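PDB 2HEK: HD domain-containing protein from Aquifex aeolicus, which binds zinc and GDP and, as an HD-domain protein, may act as a dGTPase, although its biological function is not established. Local coordinates for residues 5-10 and 166-171; 11-16 and 58-63; 33-38 and 46-51; 180-185 and 207-212. All coordinates share one frame; numbering follows the deposited sequence.

Contact 1 of 4, residues 5-10 and 166-171; sequences FSDPLY and LRRDAY. With GDP (guanosine-5'-diphosphate), chain H.
Asp7 OD1 is gripped from opposite faces of its carboxylate plane by Arg168 NH1 and the backbone N of Leu9. The bond from Leu9 N, 3.0 Å to Asp7 OD1, makes an Asx turn at the bend of the β-hairpin formed by strands 2-7 and 11-16, and the arginine fastens this bend to helix 160-173. Arg168 meets the carboxylate tip to tip in an end-on salt bridge with one nitrogen for each oxygen. Its NH2 reaches the syn lone pair of Asp7 OD2 at 2.9 Å, whereas NH1 lies 3.2 Å from Asp7 OD1 and well out of the carboxylate plane, the two flat groups being turned 48° apart. The Arg168 chain is bent at chi3 (-51°), which swings NE out of line with the extended first part of the side chain. A second carboxylate, Asp164, also takes Arg168 NH2 and accepts from Tyr10 OH.

Leu9 packs beside this ion pair with both of its branches. CD2 rests against the helix backbone, 3.5 Å from Arg168 CA, and also covers one face of the guanidinium; CD1 lies over the face of Tyr171 in a CH-π contact, 4.1 Å from the ring centroid. Tyr171 OH is hydrogen-bonded to the backbone O of Tyr171 of the second subunit, placing the bend beside the subunit interface. At the other end of 5-10, Phe5 belongs to a GDP pocket, where its CE1 comes within 3.2 Å of GDP C4.

Contact 2 of 4, residues 11-16 and 58-63; sequences GFVRVG and VYHITE
Val13, Val15 and the carbonyl of Arg14 meet Tyr59 and His60 where the second strand of the N-terminal β-hairpin runs across helix 51-69, a strand-on-helix packing with bridging water along one flank. The axes are nearly perpendicular, at 83°, and approach to 8.6 Å. Strand 2-7 pairs with the backbone of Val13 and Val15 on one side, while the carbonyl of Arg14 is turned to the helix.

The apolar half is supplied by the valines. Val13 sets both methyl branches against the first carbon of His60, with CG1 3.8 Å from His60 CB, and Val15 CG2 lies 4.0 Å from Tyr59 CE1. With CG anti to the backbone N (chi1 171°), the Tyr59 ring reaches out to the strand, where Arg14 O lies at the ring edge, close to its plane, 3.3 Å from Tyr59 CE1.

The polar half is carried by two waters, each giving a proton to Arg14 O. Water 1 also donates to Glu63 OE1, at 2.6 Å, and is hydrogen-bonded to His60 ND1 at the edge of the imidazole, 2.9 Å away. Water 2 makes a second link, donating to Glu63 OE2 at 2.6 Å. Glu63 is salt-bridged through OE2 to Lys78 of helix 74-82, so the water network is continued by a second helix. With the Glu63 carboxylate and the Arg14 carbonyl both accepting, the protons between these two groups come from the waters, and Glu63, steadied by Lys78, is probably ionised.

Contact 3 of 4, residues 33-38 and 46-51; sequences YVKQLG and SAQHTR. With PO4 (phosphate ion), chain C.
Val34 O and His49 O are both satisfied across the contact, in a single antiparallel β-bridge between two loop segments. Arg51 N donates to Val34 O at 3.0 Å, almost straight along the carbonyl, and Gln36 N to His49 O at 2.9 Å. Between these bonds Lys35 and Thr50 form a non-hydrogen-bonded pair, their CA atoms 4.1 Å apart. The bridged Lys35 also begins a type I turn that ends at Gly38, and in it Leu37 N and Lys35 O are met by water. Water 4 accepts from Leu37 N (2.9 Å) and lies within hydrogen-bonding distance of Ala47 O and His49 O, joining the turn to the opposite segment. Water 3 accepts from Arg51 NE at 2.7 Å and donates to Lys35 O.

The side chain of Arg51 is extended from CG to NE, and Gln36 crosses it at about a right angle with OE1 over one face of the guanidinium. Arg51 NH1 is salt-bridged to Asp85 and donates to phosphate O2 at 3.0 Å, while Gln36 NE2 bonds to a glycerol, both small molecules probably from the crystallisation liquor. Thr50, at the N-cap of helix 51-69, bonds through OG1 to Glu53 and weakly to Phe52 N. Asp85 and His54 are zinc ligands; the bridge places Arg51 beside Asp85, so the two loops probably line the metal site of the HD domain.

Contact 4 of 4, residues 180-185 and 207-212; sequences FDYDRL and ENFLIS
Tyr182 OH donates a hydrogen bond to Ser212 OG, 2.8 Å away, and Ser212 OG in turn donates to the backbone O of Phe209, one turn back in its helix. This chain of bonds depends on the rotamer of Ser212: OG sits between the backbone N and the carbonyl carbon (chi1 87°), within 2.9 Å of Phe209 O. CB of the same serine lies over the face of Phe180, in a CH-π contact 4.0 Å from the ring centroid.

Phe209 carries its CG anti to the backbone N (chi1 174°), and its edge is directed at the face of Tyr182. The rings form a T-shaped pair with centroids 5.0 Å apart, the closest atoms being Phe209 CD1 and Tyr182 CE2 at 3.6 Å. The other face of Tyr182 is covered near its centre by the carbonyl oxygen of Phe180, so the ring lies between this carbonyl and Phe209. These aromatics join the loop leading into helix 183-187 to helix 203-221, on the flank of helix 160-173, whose Leu166 and Met163 also touch Tyr182. Tyr182 is the N-cap residue of helix 183-187 and lies within an Asx turn in which Asp181 OD1 accepts from Asp183 N. Leu185, in the first turn of that helix, lays CD2 3.8 Å from Phe209 CB.

From the N terminus, the hairpin strands 2-7 and 11-16 come first. Contact 1 closes the widest loop, bringing helix 160-173 back to residues 5-10. Nested within it, contact 2 joins the second strand to helix 51-69, and contact 3, nested in turn within contact 2, closes the short loop just ahead of that helix. Contact 4 follows in series, tying the segment beyond helix 160-173 to helix 203-221. None of the loops cross. Contact 1 touches all three others: it shares the hairpin with contact 2, meets contact 3 through Asp169 against His49, and meets contact 4 through Leu166 against Tyr182, whereas contacts 2, 3 and 4 do not touch one another.

Contact 1 of 4, residues 5-10 and 166-171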
# COMPACT_ATOMS: atom_id res chain seq x y z
N PHE A 5 13.81 3.12 -16.18
CA PHE A 5 14.51 3.33 -14.91
C PHE A 5 13.56 2.94 -13.81
O PHE A 5 12.44 3.45 -13.79
CB PHE A 5 14.82 4.80 -14.71
CG PHE A 5 15.85 5.36 -15.66
CD1 PHE A 5 17.19 5.38 -15.32
CD2 PHE A 5 15.46 5.89 -16.89
CE1 PHE A 5 18.15 5.93 -16.18
CE2 PHE A 5 16.40 6.41 -17.79
CZ PHE A 5 17.75 6.43 -17.43
N SER A 6 13.98 2.10 -12.87
CA SER A 6 13.15 1.78 -11.70
C SER A 6 12.96 3.03 -10.89
O SER A 6 13.92 3.76 -10.64
CB SER A 6 13.82 0.76 -10.74
OG SER A 6 13.91 -0.50 -11.36
N ASP A 7 11.72 3.24 -10.45
CA ASP A 7 11.40 4.37 -9.57
C ASP A 7 10.33 3.85 -8.65
O ASP A 7 9.22 3.56 -9.12
CB ASP A 7 10.88 5.58 -10.39
CG ASP A 7 10.68 6.85 -9.53
OD1 ASP A 7 10.51 6.74 -8.29
OD2 ASP A 7 10.68 7.99 -10.10
N PRO A 8 10.63 3.74 -7.34
CA PRO A 8 9.64 3.16 -6.41
C PRO A 8 8.35 3.98 -6.33
O PRO A 8 7.32 3.44 -5.91
CB PRO A 8 10.36 3.20 -5.05
CG PRO A 8 11.44 4.26 -5.21
CD PRO A 8 11.88 4.12 -6.65
N LEU A 9 8.36 5.25 -6.78
CA LEU A 9 7.12 6.02 -6.80
C LEU A 9 6.20 5.58 -7.93
O LEU A 9 4.99 5.69 -7.81
CB LEU A 9 7.41 7.53 -6.93
CG LEU A 9 7.60 8.29 -5.62
CD1 LEU A 9 8.82 7.78 -4.78
CD2 LEU A 9 7.74 9.70 -6.03
N TYR A 10 6.75 5.11 -9.04
CA TYR A 10 5.94 4.97 -10.27
C TYR A 10 6.03 3.60 -10.87
O TYR A 10 5.31 3.30 -11.81
CB TYR A 10 6.41 5.99 -11.33
CG TYR A 10 6.30 7.40 -10.82
CD1 TYR A 10 7.43 8.22 -10.76
CD2 TYR A 10 5.08 7.90 -10.34
CE1 TYR A 10 7.35 9.52 -10.26
CE2 TYR A 10 5.00 9.21 -9.82
CZ TYR A 10 6.12 10.00 -9.81
OH TYR A 10 6.05 11.27 -9.33
N LEU A 166 6.27 16.36 -3.66
CA LEU A 166 5.43 16.11 -2.48
C LEU A 166 5.36 14.62 -2.22
O LEU A 166 5.56 14.17 -1.09
CB LEU A 166 4.01 16.68 -2.62
CG LEU A 166 3.91 18.21 -2.56
CD1 LEU A 166 2.46 18.60 -2.94
CD2 LEU A 166 4.32 18.75 -1.14
N ARG A 167 5.08 13.85 -3.27
CA ARG A 167 5.02 12.36 -3.18
C ARG A 167 6.37 11.73 -2.84
O ARG A 167 6.47 10.80 -2.01
CB ARG A 167 4.41 11.76 -4.47
CG ARG A 167 4.33 10.19 -4.55
CD ARG A 167 3.52 9.54 -5.87
NE ARG A 167 3.29 8.14 -5.59
CZ ARG A 167 2.46 7.40 -6.28
NH1 ARG A 167 1.78 7.94 -7.29
NH2 ARG A 167 2.30 6.13 -5.96
N ARG A 168 7.45 12.17 -3.49
CA ARG A 168 8.75 11.58 -3.24
C ARG A 168 9.25 11.92 -1.81
O ARG A 168 9.81 11.05 -1.10
CB ARG A 168 9.75 12.05 -4.33
CG ARG A 168 11.16 11.36 -4.30
CD ARG A 168 12.06 11.75 -5.55
NE ARG A 168 11.25 11.55 -6.76
CZ ARG A 168 11.13 10.39 -7.39
NH1 ARG A 168 11.82 9.31 -7.00
NH2 ARG A 168 10.30 10.31 -8.41
N ASP A 169 9.07 13.18 -1.39
CA ASP A 169 9.46 13.61 -0.04
C ASP A 169 8.70 12.78 0.99
O ASP A 169 9.31 12.32 1.94
CB ASP A 169 9.20 15.12 0.17
CG ASP A 169 10.10 16.01 -0.72
OD1 ASP A 169 11.04 15.50 -1.36
OD2 ASP A 169 9.87 17.23 -0.77
N ALA A 170 7.41 12.52 0.76
CA ALA A 170 6.59 11.74 1.71
C ALA A 170 7.11 10.30 1.74
O ALA A 170 7.22 9.72 2.79
CB ALA A 170 5.15 11.73 1.30
N TYR A 171 7.41 9.75 0.57
CA TYR A 171 7.82 8.35 0.43
C TYR A 171 9.13 8.11 1.17
O TYR A 171 9.29 7.12 1.87
CB TYR A 171 7.99 8.01 -1.07
CG TYR A 171 8.29 6.56 -1.34
CD1 TYR A 171 7.25 5.63 -1.49
CD2 TYR A 171 9.64 6.10 -1.50
CE1 TYR A 171 7.51 4.26 -1.74
CE2 TYR A 171 9.92 4.76 -1.82
CZ TYR A 171 8.82 3.85 -1.92
OH TYR A 171 9.03 2.51 -2.16
PB GDP H . 22.78 -1.65 -20.75
O1B GDP H . 22.41 -2.87 -19.92
O2B GDP H . 23.17 -2.11 -22.14
O3B GDP H . 21.57 -0.74 -20.86
O3A GDP H . 24.03 -0.87 -20.06
PA GDP H . 23.86 0.45 -19.14
O1A GDP H . 23.18 1.57 -19.91
O2A GDP H . 25.17 0.94 -18.58
O5' GDP H . 22.91 -0.09 -17.95
C5' GDP H . 22.45 0.76 -16.91
C4' GDP H . 20.94 0.58 -16.79
O4' GDP H . 20.54 1.16 -15.56
C3' GDP H . 20.17 1.28 -17.91
O3' GDP H . 19.53 0.36 -18.80
C2' GDP H . 19.15 2.16 -17.19
O2' GDP H . 17.87 1.54 -17.22
C1' GDP H . 19.63 2.25 -15.74
N9 GDP H . 20.30 3.55 -15.41
C8 GDP H . 20.33 4.11 -14.19
N7 GDP H . 21.00 5.30 -14.17
C5 GDP H . 21.42 5.52 -15.43
C6 GDP H . 22.18 6.58 -16.13
O6 GDP H . 22.62 7.57 -15.53
N1 GDP H . 22.41 6.44 -17.45
C2 GDP H . 21.98 5.37 -18.16
N2 GDP H . 22.24 5.30 -19.49
N3 GDP H . 21.28 4.36 -17.59
C4 GDP H . 20.97 4.37 -16.25

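Contact 2 of 4, residues 11-16 and 58-63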
# COMPACT_ATOMS: atom_id res chain seq x y z
N GLY A 11 6.94 2.77 -10.37
CA GLY A 11 7.25 1.48 -11.02
C GLY A 11 8.47 1.67 -11.92
O GLY A 11 9.61 1.41 -11.52
N PHE A 12 8.24 2.14 -13.14
CA PHE A 12 9.36 2.45 -14.07
C PHE A 12 9.11 3.79 -14.71
O PHE A 12 7.96 4.16 -14.92
CB PHE A 12 9.47 1.37 -15.15
CG PHE A 12 10.01 0.07 -14.63
CD1 PHE A 12 11.39 -0.17 -14.63
CD2 PHE A 12 9.15 -0.89 -14.10
CE1 PHE A 12 11.90 -1.37 -14.13
CE2 PHE A 12 9.67 -2.09 -13.58
CZ PHE A 12 11.03 -2.32 -13.60
N VAL A 13 10.17 4.55 -14.97
CA VAL A 13 10.07 5.75 -15.81
C VAL A 13 10.73 5.47 -17.18
O VAL A 13 11.90 5.09 -17.24
CB VAL A 13 10.72 6.96 -15.11
CG1 VAL A 13 10.80 8.19 -16.06
CG2 VAL A 13 9.93 7.26 -13.78
N ARG A 14 9.96 5.63 -18.25
CA ARG A 14 10.43 5.34 -19.59
C ARG A 14 10.90 6.66 -20.16
O ARG A 14 10.18 7.64 -20.12
CB ARG A 14 9.28 4.79 -20.43
CG ARG A 14 8.93 3.34 -20.11
CD ARG A 14 7.77 2.82 -20.95
NE ARG A 14 8.02 2.93 -22.40
CZ ARG A 14 8.33 1.90 -23.19
NH1 ARG A 14 8.45 0.68 -22.69
NH2 ARG A 14 8.52 2.09 -24.50
N VAL A 15 12.12 6.67 -20.68
CA VAL A 15 12.72 7.85 -21.27
C VAL A 15 13.17 7.58 -22.72
O VAL A 15 13.83 6.57 -22.99
CB VAL A 15 13.95 8.30 -20.44
CG1 VAL A 15 14.52 9.61 -20.99
CG2 VAL A 15 13.56 8.50 -18.94
N GLY A 16 12.84 8.50 -23.64
CA GLY A 16 13.25 8.43 -25.05
C GLY A 16 14.67 8.92 -25.29
O GLY A 16 15.39 9.27 -24.35
N VAL A 58 9.76 14.23 -12.42
CA VAL A 58 9.08 15.39 -13.06
C VAL A 58 8.82 15.14 -14.57
O VAL A 58 7.70 15.35 -15.08
CB VAL A 58 9.85 16.70 -12.84
CG1 VAL A 58 9.14 17.87 -13.56
CG2 VAL A 58 9.96 17.02 -11.34
N TYR A 59 9.84 14.65 -15.27
CA TYR A 59 9.70 14.22 -16.66
C TYR A 59 8.52 13.23 -16.79
O TYR A 59 7.70 13.38 -17.67
CB TYR A 59 10.99 13.57 -17.12
CG TYR A 59 10.96 12.88 -18.47
CD1 TYR A 59 10.54 11.54 -18.60
CD2 TYR A 59 11.43 13.54 -19.62
CE1 TYR A 59 10.53 10.89 -19.89
CE2 TYR A 59 11.45 12.91 -20.88
CZ TYR A 59 11.00 11.59 -21.01
OH TYR A 59 11.02 11.00 -22.27
N HIS A 60 8.45 12.22 -15.93
CA HIS A 60 7.38 11.21 -16.00
C HIS A 60 5.98 11.79 -15.70
O HIS A 60 4.99 11.51 -16.42
CB HIS A 60 7.72 10.09 -15.00
CG HIS A 60 6.63 9.09 -14.84
ND1 HIS A 60 6.38 8.12 -15.78
CD2 HIS A 60 5.72 8.90 -13.85
CE1 HIS A 60 5.35 7.38 -15.37
NE2 HIS A 60 4.95 7.83 -14.20
N ILE A 61 5.87 12.61 -14.65
CA ILE A 61 4.58 13.24 -14.35
C ILE A 61 4.16 14.25 -15.44
O ILE A 61 2.98 14.32 -15.80
CB ILE A 61 4.56 13.92 -12.94
CG1 ILE A 61 4.65 12.83 -11.88
CG2 ILE A 61 3.23 14.73 -12.71
CD1 ILE A 61 3.40 11.91 -11.83
N THR A 62 5.13 14.99 -15.99
CA THR A 62 4.84 15.89 -17.11
C THR A 62 4.26 15.11 -18.28
O THR A 62 3.29 15.56 -18.87
CB THR A 62 6.11 16.66 -17.56
OG1 THR A 62 6.62 17.39 -16.43
CG2 THR A 62 5.75 17.64 -18.69
N GLU A 63 4.87 13.97 -18.61
CA GLU A 63 4.34 13.06 -19.66
C GLU A 63 2.88 12.72 -19.43
O GLU A 63 2.03 12.84 -20.34
CB GLU A 63 5.16 11.77 -19.74
CG GLU A 63 4.86 10.83 -20.95
CD GLU A 63 5.98 9.81 -21.11
OE1 GLU A 63 6.22 9.01 -20.17
OE2 GLU A 63 6.66 9.81 -22.18
O HOH W 1 7.84 8.31 -18.32
O HOH W 2 8.59 8.11 -22.57

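Contact 3 of 4, residues 33-38 and 46-51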
# COMPACT_ATOMS: atom_id res chain seq x y z
N TYR A 33 24.28 14.13 -6.91
CA TYR A 33 25.14 14.44 -5.74
C TYR A 33 24.61 15.64 -4.93
O TYR A 33 25.33 16.28 -4.14
CB TYR A 33 26.62 14.56 -6.19
CG TYR A 33 27.00 13.30 -6.98
CD1 TYR A 33 27.21 12.08 -6.32
CD2 TYR A 33 27.05 13.31 -8.37
CE1 TYR A 33 27.50 10.90 -7.01
CE2 TYR A 33 27.33 12.10 -9.10
CZ TYR A 33 27.55 10.91 -8.39
OH TYR A 33 27.80 9.69 -9.05
N VAL A 34 23.31 15.89 -5.10
CA VAL A 34 22.60 16.97 -4.40
C VAL A 34 21.30 16.37 -3.86
O VAL A 34 20.38 16.10 -4.63
CB VAL A 34 22.22 18.14 -5.38
CG1 VAL A 34 21.41 19.24 -4.64
CG2 VAL A 34 23.46 18.78 -6.08
N LYS A 35 21.21 16.19 -2.55
CA LYS A 35 19.98 15.72 -1.91
C LYS A 35 18.86 16.72 -2.11
O LYS A 35 19.06 17.94 -1.96
CB LYS A 35 20.19 15.48 -0.41
CG LYS A 35 21.01 14.21 -0.11
CD LYS A 35 21.03 13.88 1.39
CE LYS A 35 22.26 13.06 1.81
NZ LYS A 35 23.56 13.82 1.52
N GLN A 36 17.69 16.19 -2.44
CA GLN A 36 16.49 16.96 -2.68
C GLN A 36 16.21 17.87 -1.49
O GLN A 36 15.88 19.05 -1.66
CB GLN A 36 15.32 16.02 -2.94
CG GLN A 36 13.96 16.71 -3.14
CD GLN A 36 13.84 17.36 -4.52
OE1 GLN A 36 14.65 17.12 -5.42
NE2 GLN A 36 12.84 18.22 -4.68
N LEU A 37 16.38 17.33 -0.28
CA LEU A 37 16.00 18.05 0.94
C LEU A 37 17.18 18.53 1.79
O LEU A 37 16.99 18.86 2.95
CB LEU A 37 15.03 17.20 1.79
CG LEU A 37 13.67 16.85 1.20
CD1 LEU A 37 12.82 16.02 2.21
CD2 LEU A 37 12.87 18.10 0.83
N GLY A 38 18.38 18.60 1.22
CA GLY A 38 19.51 19.21 1.87
C GLY A 38 19.91 18.42 3.08
O GLY A 38 20.28 17.27 2.96
N SER A 46 15.88 8.70 6.42
CA SER A 46 15.72 8.06 5.10
C SER A 46 15.54 9.10 3.95
O SER A 46 15.38 8.70 2.80
CB SER A 46 14.55 7.09 5.15
OG SER A 46 14.89 5.93 5.96
N ALA A 47 15.62 10.40 4.27
CA ALA A 47 15.49 11.48 3.24
C ALA A 47 16.75 11.59 2.41
O ALA A 47 17.37 12.66 2.34
CB ALA A 47 15.19 12.87 3.90
N GLN A 48 17.10 10.51 1.73
CA GLN A 48 18.37 10.45 0.98
C GLN A 48 18.18 10.67 -0.52
O GLN A 48 19.14 10.66 -1.26
CB GLN A 48 19.01 9.05 1.19
CG GLN A 48 19.31 8.71 2.66
CD GLN A 48 20.49 9.50 3.15
OE1 GLN A 48 20.62 9.73 4.32
NE2 GLN A 48 21.33 9.92 2.25
N HIS A 49 16.93 10.85 -0.96
CA HIS A 49 16.65 10.98 -2.40
C HIS A 49 17.31 12.26 -2.96
O HIS A 49 17.50 13.28 -2.22
CB HIS A 49 15.14 11.02 -2.66
CG HIS A 49 14.39 11.94 -1.73
ND1 HIS A 49 13.53 12.93 -2.18
CD2 HIS A 49 14.38 12.01 -0.38
CE1 HIS A 49 13.01 13.56 -1.14
NE2 HIS A 49 13.53 13.04 -0.04
N THR A 50 17.69 12.21 -4.25
CA THR A 50 18.42 13.33 -4.86
C THR A 50 17.64 14.02 -5.96
O THR A 50 16.57 13.53 -6.38
CB THR A 50 19.78 12.88 -5.43
OG1 THR A 50 19.56 12.23 -6.68
CG2 THR A 50 20.47 11.89 -4.50
N ARG A 51 18.15 15.18 -6.40
CA ARG A 51 17.51 15.95 -7.48
C ARG A 51 17.47 15.19 -8.81
O ARG A 51 16.58 15.42 -9.66
CB ARG A 51 18.23 17.31 -7.64
CG ARG A 51 17.89 18.16 -6.41
CD ARG A 51 17.89 19.65 -6.69
NE ARG A 51 17.40 20.33 -5.48
CZ ARG A 51 16.13 20.58 -5.18
NH1 ARG A 51 15.13 20.28 -6.01
NH2 ARG A 51 15.86 21.17 -4.02
P PO4 C . 12.26 22.50 -7.13
O1 PO4 C . 13.28 22.87 -8.19
O2 PO4 C . 12.33 21.03 -6.79
O3 PO4 C . 12.52 23.32 -5.89
O4 PO4 C . 10.90 22.89 -7.61
O HOH W 3 18.66 20.83 -3.15
O HOH W 4 16.78 14.50 0.15
O HOH W 5 17.93 15.43 3.16

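Contact 4 of 4, residues 180-185 and 207-212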
# COMPACT_ATOMS: atom_id res chain seq x y z
N PHE A 180 -0.73 10.55 -1.23
CA PHE A 180 0.09 11.22 -2.22
C PHE A 180 0.09 10.67 -3.70
O PHE A 180 1.05 10.93 -4.48
CB PHE A 180 1.51 11.30 -1.66
CG PHE A 180 1.60 12.07 -0.33
CD1 PHE A 180 1.40 11.44 0.91
CD2 PHE A 180 1.89 13.42 -0.33
CE1 PHE A 180 1.53 12.16 2.14
CE2 PHE A 180 2.01 14.14 0.89
CZ PHE A 180 1.83 13.52 2.11
N ASP A 181 -0.97 9.97 -4.09
CA ASP A 181 -1.05 9.38 -5.40
C ASP A 181 -2.00 10.26 -6.21
O ASP A 181 -3.23 10.24 -6.00
CB ASP A 181 -1.53 7.91 -5.33
CG ASP A 181 -1.76 7.26 -6.73
OD1 ASP A 181 -1.93 7.96 -7.76
OD2 ASP A 181 -1.78 6.00 -6.77
N TYR A 182 -1.42 11.04 -7.14
CA TYR A 182 -2.19 12.04 -7.87
C TYR A 182 -2.66 11.58 -9.27
O TYR A 182 -2.98 12.38 -10.10
CB TYR A 182 -1.45 13.39 -7.87
CG TYR A 182 -0.89 13.87 -6.50
CD1 TYR A 182 0.46 14.22 -6.38
CD2 TYR A 182 -1.68 13.93 -5.34
CE1 TYR A 182 1.01 14.63 -5.16
CE2 TYR A 182 -1.13 14.33 -4.10
CZ TYR A 182 0.22 14.69 -4.04
OH TYR A 182 0.82 15.13 -2.87
N ASP A 183 -2.75 10.28 -9.51
CA ASP A 183 -3.28 9.73 -10.76
C ASP A 183 -4.70 10.22 -11.02
O ASP A 183 -5.03 10.69 -12.12
CB ASP A 183 -3.28 8.21 -10.65
CG ASP A 183 -3.39 7.54 -11.97
OD1 ASP A 183 -4.55 7.38 -12.47
OD2 ASP A 183 -2.31 7.13 -12.49
N ARG A 184 -5.55 10.13 -10.01
CA ARG A 184 -6.90 10.67 -10.06
C ARG A 184 -6.91 12.17 -10.34
O ARG A 184 -7.64 12.62 -11.23
CB ARG A 184 -7.70 10.33 -8.77
CG ARG A 184 -9.14 10.90 -8.75
CD ARG A 184 -9.99 10.42 -9.96
NE ARG A 184 -11.38 10.80 -9.75
CZ ARG A 184 -12.38 10.54 -10.59
NH1 ARG A 184 -12.16 9.85 -11.70
NH2 ARG A 184 -13.61 10.95 -10.29
N LEU A 185 -6.11 12.95 -9.62
CA LEU A 185 -6.08 14.39 -9.83
C LEU A 185 -5.69 14.69 -11.27
O LEU A 185 -6.39 15.45 -11.96
CB LEU A 185 -5.09 15.10 -8.87
CG LEU A 185 -5.03 16.62 -9.00
CD1 LEU A 185 -6.43 17.37 -8.90
CD2 LEU A 185 -4.02 17.21 -8.02
N GLU A 207 -8.93 18.76 -3.06
CA GLU A 207 -8.93 18.84 -1.60
C GLU A 207 -7.82 17.93 -1.03
O GLU A 207 -7.06 18.36 -0.17
CB GLU A 207 -10.32 18.41 -1.05
CG GLU A 207 -11.38 19.51 -1.30
CD GLU A 207 -12.79 19.16 -0.84
OE1 GLU A 207 -13.06 17.97 -0.57
OE2 GLU A 207 -13.63 20.09 -0.78
N ASN A 208 -7.75 16.68 -1.48
CA ASN A 208 -6.75 15.77 -0.95
C ASN A 208 -5.33 16.29 -1.23
O ASN A 208 -4.44 16.23 -0.38
CB ASN A 208 -6.90 14.37 -1.58
CG ASN A 208 -5.78 13.45 -1.15
OD1 ASN A 208 -5.64 13.17 0.01
ND2 ASN A 208 -4.94 13.03 -2.08
N PHE A 209 -5.11 16.79 -2.43
CA PHE A 209 -3.80 17.34 -2.82
C PHE A 209 -3.38 18.48 -1.90
O PHE A 209 -2.26 18.49 -1.38
CB PHE A 209 -3.85 17.77 -4.30
CG PHE A 209 -2.62 18.47 -4.75
CD1 PHE A 209 -1.46 17.75 -5.01
CD2 PHE A 209 -2.59 19.86 -4.83
CE1 PHE A 209 -0.26 18.41 -5.41
CE2 PHE A 209 -1.40 20.54 -5.23
CZ PHE A 209 -0.23 19.79 -5.52
N LEU A 210 -4.27 19.44 -1.65
CA LEU A 210 -3.96 20.58 -0.77
C LEU A 210 -3.71 20.16 0.69
O LEU A 210 -2.84 20.74 1.34
CB LEU A 210 -5.07 21.66 -0.82
CG LEU A 210 -5.30 22.21 -2.25
CD1 LEU A 210 -6.64 22.93 -2.28
CD2 LEU A 210 -4.11 23.15 -2.66
N ILE A 211 -4.47 19.18 1.19
CA ILE A 211 -4.25 18.64 2.54
C ILE A 211 -2.92 17.90 2.62
O ILE A 211 -2.14 18.04 3.60
CB ILE A 211 -5.34 17.64 2.97
CG1 ILE A 211 -6.72 18.30 3.04
CG2 ILE A 211 -4.98 17.06 4.34
CD1 ILE A 211 -6.81 19.53 3.90
N SER A 212 -2.63 17.11 1.59
CA SER A 212 -1.34 16.41 1.56
C SER A 212 -0.19 17.42 1.58
O SER A 212 0.83 17.23 2.29
CB SER A 212 -1.29 15.43 0.39
OG SER A 212 -0.83 16.07 -0.81